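3-oxoacyl-[acyl-carrier-protein] synthase 3 (Micrococcus luteus NCTC 2665, PDB 4EWP) probably catalyses the first condensation of fatty acid synthesis, joining an acetyl-CoA primer to malonyl-ACP to give 3-oxobutanoyl-ACP. Local coordinates at residues Leu146-Glu151 with Ala172-Val177; Thr141-Leu146 with Val177-Glu182. One frame throughout, in Å; residues are numbered along the deposited sequence.

Interaction 1: Leu146-Glu151 with Ala172-Val177; sequences LVVGVE and AGAVIV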
ATOM      1  N   LEU A 146       7.880  12.324   1.125  1.00 16.69           N
ATOM      2  CA  LEU A 146       6.990  12.558   2.252  1.00 17.09           C
ATOM      3  C   LEU A 146       6.439  11.224   2.728  1.00 18.36           C
ATOM      4  O   LEU A 146       5.966  10.438   1.918  1.00 16.92           O
ATOM      5  CB  LEU A 146       5.839  13.468   1.827  1.00 17.90           C
ATOM      6  CG  LEU A 146       4.736  13.647   2.862  1.00 18.61           C
ATOM      7  CD1 LEU A 146       5.208  14.494   4.059  1.00 13.20           C
ATOM      8  CD2 LEU A 146       3.520  14.254   2.205  1.00 15.04           C
ATOM      9  N   VAL A 147       6.521  10.956   4.034  1.00 19.37           N
ATOM     10  CA  VAL A 147       5.926   9.741   4.611  1.00 15.03           C
ATOM     11  C   VAL A 147       4.900  10.140   5.670  1.00 17.98           C
ATOM     12  O   VAL A 147       5.205  10.906   6.585  1.00 17.90           O
ATOM     13  CB  VAL A 147       6.991   8.820   5.256  1.00 14.15           C
ATOM     14  CG1 VAL A 147       6.324   7.581   5.842  1.00 12.76           C
ATOM     15  CG2 VAL A 147       8.044   8.434   4.242  1.00 10.96           C
ATOM     16  N   VAL A 148       3.680   9.634   5.537  1.00 16.78           N
ATOM     17  CA  VAL A 148       2.628   9.962   6.473  1.00 18.50           C
ATOM     18  C   VAL A 148       2.056   8.690   7.067  1.00 15.82           C
ATOM     19  O   VAL A 148       1.563   7.827   6.342  1.00 16.04           O
ATOM     20  CB  VAL A 148       1.484  10.751   5.794  1.00 19.50           C
ATOM     21  CG1 VAL A 148       0.427  11.101   6.819  1.00 19.25           C
ATOM     22  CG2 VAL A 148       2.023  12.026   5.197  1.00 21.52           C
ATOM     23  N   GLY A 149       2.130   8.561   8.386  1.00 15.03           N
ATOM     24  CA  GLY A 149       1.432   7.487   9.070  1.00 11.82           C
ATOM     25  C   GLY A 149       0.150   8.116   9.567  1.00 20.54           C
ATOM     26  O   GLY A 149       0.208   9.132  10.264  1.00 20.31           O
ATOM     27  N   VAL A 150      -1.003   7.555   9.203  1.00 17.81           N
ATOM     28  CA  VAL A 150      -2.277   8.221   9.502  1.00 13.15           C
ATOM     29  C   VAL A 150      -3.422   7.221   9.608  1.00 22.03           C
ATOM     30  O   VAL A 150      -3.495   6.273   8.836  1.00 20.21           O
ATOM     31  CB  VAL A 150      -2.606   9.337   8.453  1.00 20.04           C
ATOM     32  CG1 VAL A 150      -2.493   8.811   7.021  1.00 19.89           C
ATOM     33  CG2 VAL A 150      -3.981   9.948   8.698  1.00 14.11           C
ATOM     34  N   GLU A 151      -4.300   7.421  10.584  1.00 21.43           N
ATOM     35  CA  GLU A 151      -5.394   6.497  10.815  1.00 22.87           C
ATOM     36  C   GLU A 151      -6.573   7.208  11.455  1.00 23.59           C
ATOM     37  O   GLU A 151      -6.404   8.065  12.328  1.00 24.38           O
ATOM     38  CB  GLU A 151      -4.962   5.372  11.773  1.00 26.12           C
ATOM     39  CG  GLU A 151      -3.722   4.569  11.384  1.00 22.11           C
ATOM     40  CD  GLU A 151      -3.980   3.553  10.290  1.00 24.23           C
ATOM     41  OE1 GLU A 151      -5.011   3.644   9.602  1.00 20.85           O
ATOM     42  OE2 GLU A 151      -3.139   2.653  10.109  1.00 29.06           O
ATOM     43  N   ALA A 172      -2.465  11.874  12.721  1.00 22.52           N
ATOM     44  CA  ALA A 172      -1.509  11.733  11.630  1.00 20.03           C
ATOM     45  C   ALA A 172      -0.142  12.226  12.066  1.00 23.20           C
ATOM     46  O   ALA A 172      -0.029  13.188  12.817  1.00 23.53           O
ATOM     47  CB  ALA A 172      -1.978  12.514  10.422  1.00 15.25           C
ATOM     48  N   GLY A 173       0.900  11.573  11.580  1.00 20.93           N
ATOM     49  CA  GLY A 173       2.253  11.998  11.868  1.00 20.90           C
ATOM     50  C   GLY A 173       3.028  11.920  10.577  1.00 19.91           C
ATOM     51  O   GLY A 173       2.930  10.928   9.853  1.00 23.82           O
ATOM     52  N   ALA A 174       3.795  12.956  10.271  1.00 18.72           N
ATOM     53  CA  ALA A 174       4.454  13.009   8.967  1.00 20.96           C
ATOM     54  C   ALA A 174       5.939  13.287   9.061  1.00 18.26           C
ATOM     55  O   ALA A 174       6.388  14.036   9.905  1.00 24.16           O
ATOM     56  CB  ALA A 174       3.780  14.036   8.056  1.00 20.27           C
ATOM     57  N   VAL A 175       6.694  12.704   8.152  1.00 17.56           N
ATOM     58  CA  VAL A 175       8.130  12.885   8.144  1.00 20.02           C
ATOM     59  C   VAL A 175       8.582  13.149   6.699  1.00 24.53           C
ATOM     60  O   VAL A 175       7.953  12.677   5.742  1.00 20.99           O
ATOM     61  CB  VAL A 175       8.763  11.629   8.760  1.00 23.21           C
ATOM     62  CG1 VAL A 175       9.770  10.977   7.841  1.00 22.51           C
ATOM     63  CG2 VAL A 175       9.276  11.911  10.189  1.00 20.10           C
ATOM     64  N   ILE A 176       9.632  13.944   6.534  1.00 23.12           N
ATOM     65  CA  ILE A 176      10.215  14.122   5.206  1.00 20.04           C
ATOM     66  C   ILE A 176      11.636  13.562   5.125  1.00 20.09           C
ATOM     67  O   ILE A 176      12.521  13.955   5.880  1.00 18.94           O
ATOM     68  CB  ILE A 176      10.195  15.596   4.734  1.00 18.76           C
ATOM     69  CG1 ILE A 176       8.748  16.104   4.645  1.00 15.84           C
ATOM     70  CG2 ILE A 176      10.873  15.706   3.364  1.00 17.57           C
ATOM     71  CD1 ILE A 176       8.655  17.584   4.353  1.00 17.08           C
ATOM     72  N   VAL A 177      11.847  12.629   4.209  1.00 19.97           N
ATOM     73  CA  VAL A 177      13.153  12.015   4.067  1.00 18.53           C
ATOM     74  C   VAL A 177      13.864  12.625   2.871  1.00 23.31           C
ATOM     75  O   VAL A 177      13.315  12.664   1.765  1.00 25.41           O
ATOM     76  CB  VAL A 177      13.019  10.505   3.867  1.00 19.55           C
ATOM     77  CG1 VAL A 177      14.405   9.865   3.699  1.00 20.72           C
ATOM     78  CG2 VAL A 177      12.244   9.891   5.030  1.00 14.86           C
TER
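Val147 and Gly149 pair with Val175 and Gly173 as hydrogen-bonded pairs of two antiparallel strands, whose axes approach to 4.7 Å at 163°. Each pair closes a ring of two bonds: Val147 N reaches Val175 O at 2.8 Å, almost straight at 176°, and Gly173 N reaches Gly149 O at 2.9 Å. The non-hydrogen-bonded pairs bring the CA atoms closer together, and Ala174 CA turns its hydrogen onto Val147 O at 3.3 Å.

The side chains of these closer pairs share one face, where valine sits beside alanine in two pairs and Leu146 with Ile176 forms the bulky third. Val150 CG2, anti to its backbone N, rests on Ala172 CB at 3.7 Å, and Val148 CG2 meets Ala174 CB at 3.9 Å. With CG anti to the backbone N (chi1 172°), Leu146 brings CD1 across to Ile176 CG1 at 3.9 Å, the two chains crossing obliquely. Beta-branched valine and isoleucine suit extended backbone, while alanine leaves room for a helix to lie close. On the other face Val147 and Val175 meet loosely, and the glycine pair presents bare backbone.

Helix 62-76 packs over the first face, placing Ala70, Ala66 and Val62 on Leu146, Val148 and Val150. Helix 125-138, which follows the predicted nucleophile Cys123, takes the opposite face through Ala133 and Tyr126. Strand 144-152 is the central strand of five in this sheet of the layered thiolase fold, with strand 86-90 parallel beside it, and 170-180 lies between it and the outermost strand 13-22.

Interaction 2: Thr141-Leu146 with Val177-Glu182; sequences TARHVL and VAASDE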
ATOM      1  N   THR A 141      16.111   7.669  -6.852  1.00 20.15           N
ATOM      2  CA  THR A 141      14.775   7.731  -7.435  1.00 19.70           C
ATOM      3  C   THR A 141      14.052   9.000  -6.990  1.00 24.34           C
ATOM      4  O   THR A 141      13.220   9.551  -7.715  1.00 25.39           O
ATOM      5  CB  THR A 141      13.950   6.489  -7.031  1.00 21.22           C
ATOM      6  OG1 THR A 141      14.641   5.300  -7.454  1.00 20.58           O
ATOM      7  CG2 THR A 141      12.552   6.522  -7.660  1.00 18.76           C
ATOM      8  N   ALA A 142      14.387   9.472  -5.794  1.00 23.48           N
ATOM      9  CA  ALA A 142      13.737  10.644  -5.213  1.00 23.57           C
ATOM     10  C   ALA A 142      14.712  11.435  -4.326  1.00 26.65           C
ATOM     11  O   ALA A 142      15.543  10.858  -3.622  1.00 34.00           O
ATOM     12  CB  ALA A 142      12.484  10.218  -4.409  1.00 22.11           C
ATOM     13  N   ARG A 143      14.613  12.755  -4.368  1.00 24.17           N
ATOM     14  CA  ARG A 143      15.438  13.600  -3.509  1.00 28.23           C
ATOM     15  C   ARG A 143      14.706  13.983  -2.210  1.00 22.40           C
ATOM     16  O   ARG A 143      15.330  14.163  -1.169  1.00 26.28           O
ATOM     17  CB  ARG A 143      15.893  14.843  -4.271  1.00 34.73           C
ATOM     18  CG  ARG A 143      16.856  14.545  -5.424  1.00 45.86           C
ATOM     19  CD  ARG A 143      17.532  15.816  -5.931  1.00 56.01           C
ATOM     20  NE  ARG A 143      17.932  16.686  -4.821  1.00 64.94           N
ATOM     21  CZ  ARG A 143      19.017  16.504  -4.070  1.00 68.44           C
ATOM     22  NH1 ARG A 143      19.831  15.478  -4.303  1.00 68.09           N
ATOM     23  NH2 ARG A 143      19.286  17.350  -3.083  1.00 71.07           N
ATOM     24  N   HIS A 144      13.384  14.092  -2.281  1.00 18.90           N
ATOM     25  CA  HIS A 144      12.554  14.402  -1.112  1.00 21.55           C
ATOM     26  C   HIS A 144      11.278  13.526  -1.082  1.00 23.10           C
ATOM     27  O   HIS A 144      10.462  13.574  -2.004  1.00 21.60           O
ATOM     28  CB  HIS A 144      12.150  15.879  -1.102  1.00 16.88           C
ATOM     29  CG  HIS A 144      13.306  16.833  -1.089  1.00 28.58           C
ATOM     30  ND1 HIS A 144      13.834  17.380  -2.240  1.00 31.82           N
ATOM     31  CD2 HIS A 144      14.022  17.356  -0.062  1.00 29.95           C
ATOM     32  CE1 HIS A 144      14.828  18.193  -1.925  1.00 30.45           C
ATOM     33  NE2 HIS A 144      14.959  18.197  -0.610  1.00 31.37           N
ATOM     34  N   VAL A 145      11.107  12.743  -0.020  1.00 22.50           N
ATOM     35  CA  VAL A 145       9.980  11.819   0.075  1.00 21.50           C
ATOM     36  C   VAL A 145       9.183  12.162   1.311  1.00 22.27           C
ATOM     37  O   VAL A 145       9.744  12.303   2.415  1.00 19.21           O
ATOM     38  CB  VAL A 145      10.462  10.336   0.149  1.00 15.88           C
ATOM     39  CG1 VAL A 145       9.280   9.345   0.254  1.00 12.19           C
ATOM     40  CG2 VAL A 145      11.323  10.012  -1.052  1.00 13.42           C
ATOM     41  N   LEU A 146       7.880  12.324   1.125  1.00 16.69           N
ATOM     42  CA  LEU A 146       6.990  12.558   2.252  1.00 17.09           C
ATOM     43  C   LEU A 146       6.439  11.224   2.728  1.00 18.36           C
ATOM     44  O   LEU A 146       5.966  10.438   1.918  1.00 16.92           O
ATOM     45  CB  LEU A 146       5.839  13.468   1.827  1.00 17.90           C
ATOM     46  CG  LEU A 146       4.736  13.647   2.862  1.00 18.61           C
ATOM     47  CD1 LEU A 146       5.208  14.494   4.059  1.00 13.20           C
ATOM     48  CD2 LEU A 146       3.520  14.254   2.205  1.00 15.04           C
ATOM     49  N   VAL A 177      11.847  12.629   4.209  1.00 19.97           N
ATOM     50  CA  VAL A 177      13.153  12.015   4.067  1.00 18.53           C
ATOM     51  C   VAL A 177      13.864  12.625   2.871  1.00 23.31           C
ATOM     52  O   VAL A 177      13.315  12.664   1.765  1.00 25.41           O
ATOM     53  CB  VAL A 177      13.019  10.505   3.867  1.00 19.55           C
ATOM     54  CG1 VAL A 177      14.405   9.865   3.699  1.00 20.72           C
ATOM     55  CG2 VAL A 177      12.244   9.891   5.030  1.00 14.86           C
ATOM     56  N   ALA A 178      15.086  13.094   3.083  1.00 19.88           N
ATOM     57  CA  ALA A 178      15.807  13.772   2.021  1.00 23.99           C
ATOM     58  C   ALA A 178      17.205  13.200   1.761  1.00 25.52           C
ATOM     59  O   ALA A 178      17.859  12.640   2.662  1.00 23.64           O
ATOM     60  CB  ALA A 178      15.905  15.272   2.325  1.00 27.32           C
ATOM     61  N   ALA A 179      17.667  13.371   0.527  1.00 22.82           N
ATOM     62  CA  ALA A 179      19.065  13.099   0.207  1.00 26.68           C
ATOM     63  C   ALA A 179      19.981  13.826   1.194  1.00 31.68           C
ATOM     64  O   ALA A 179      19.698  14.947   1.614  1.00 33.51           O
ATOM     65  CB  ALA A 179      19.383  13.518  -1.234  1.00 28.42           C
ATOM     66  N   SER A 180      21.087  13.190   1.559  1.00 30.95           N
ATOM     67  CA  SER A 180      21.976  13.768   2.543  1.00 28.52           C
ATOM     68  C   SER A 180      23.412  13.326   2.288  1.00 34.50           C
ATOM     69  O   SER A 180      23.640  12.270   1.699  1.00 34.07           O
ATOM     70  CB  SER A 180      21.522  13.358   3.947  1.00 26.87           C
ATOM     71  OG  SER A 180      22.399  13.856   4.946  1.00 29.37           O
ATOM     72  N   ASP A 181      24.364  14.149   2.731  1.00 39.55           N
ATOM     73  CA  ASP A 181      25.792  13.835   2.659  1.00 47.06           C
ATOM     74  C   ASP A 181      26.204  12.866   3.757  1.00 45.91           C
ATOM     75  O   ASP A 181      27.057  12.002   3.557  1.00 45.12           O
ATOM     76  CB  ASP A 181      26.635  15.109   2.795  1.00 53.93           C
ATOM     77  CG  ASP A 181      26.756  15.880   1.487  1.00 61.29           C
ATOM     78  OD1 ASP A 181      26.414  15.305   0.427  1.00 62.51           O
ATOM     79  OD2 ASP A 181      27.203  17.055   1.520  1.00 63.20           O
ATOM     80  N   GLU A 182      25.615  13.035   4.932  1.00 44.34           N
ATOM     81  CA  GLU A 182      25.930  12.169   6.057  1.00 41.89           C
ATOM     82  C   GLU A 182      24.764  11.239   6.363  1.00 31.98           C
ATOM     83  O   GLU A 182      23.607  11.652   6.301  1.00 29.14           O
ATOM     84  CB  GLU A 182      26.285  13.003   7.284  1.00 45.39           C
ATOM     85  CG  GLU A 182      27.597  13.765   7.152  1.00 52.07           C
ATOM     86  CD  GLU A 182      28.814  12.852   7.219  1.00 57.25           C
ATOM     87  OE1 GLU A 182      28.776  11.844   7.961  1.00 59.59           O
ATOM     88  OE2 GLU A 182      29.809  13.140   6.526  1.00 58.22           O
TER
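Arg143 CG stands anti to its carbonyl carbon (chi1 -67°), and a bend at chi3 of 42° carries the guanidinium across toward Ala179, so that NH1 comes to 3.7 Å from Ala179 CB. His144 has a similar first torsion (chi1 -59°), and its imidazole sets CD2 at 3.7 Å from Ala178 CB. Both approaches are oblique to the flat groups and are simple van der Waals contacts. The small methyls suit their places: each alanine gives a small apolar contact, one beside a long charged side chain and the other beside a ring.

The backbone carries the rest. Val145 and Val177 form a hydrogen-bonded pair, bonded both ways, with Val145 N at 2.8 Å from Val177 O. One step outward, Arg143 has left strand geometry, yet its carbonyl still accepts Ala179 N, with Arg143 O and Ala179 N 3.0 Å apart. The same oxygen, Arg143 O, is approached by Ala178 CA at 3.2 Å. Just past the pairing, Ser180 OG, at the strand's last residue, donates to Glu182 O at 2.9 Å, a local bond within 177-182.

This is the outer end of the antiparallel pair in the five-stranded sheet of the thiolase fold. On the inner face Val145 and Val177 both touch Ala133 of helix 125-138, a place for compact apolar groups. At the start of the strand, Asp85 OD2 accepts from both Arg143 N and His144 N, gripping the backbone as it enters the sheet, and Thr141 packs on Arg138 of the second subunit. The chemistry implies a graded strand end: main-chain bonds persist to Arg143, while the side chains change from buried valines to the partly exposed His144 and exposed Arg143.

How the interactions relate
Interactions 1 and 2 are successive lengths of one antiparallel pairing between strands 144-152 and 170-180, with centres about 15 Å apart. They share Leu146 and Val177, and meet directly where Ile176 CG2 packs on Val145 O at 3.7 Å. Interaction 1 is wholly buried, apolar in its side-chain contacts and covered by helices on both faces; Gly149 lies about 10 Å from the side chains of the predicted active-site residues Cys123 and His275. Interaction 2 lies farther out, away from those sites, where the strands fray into loops and charged or polar side chains replace much of the aliphatic packing. Helix 125-138 spans both.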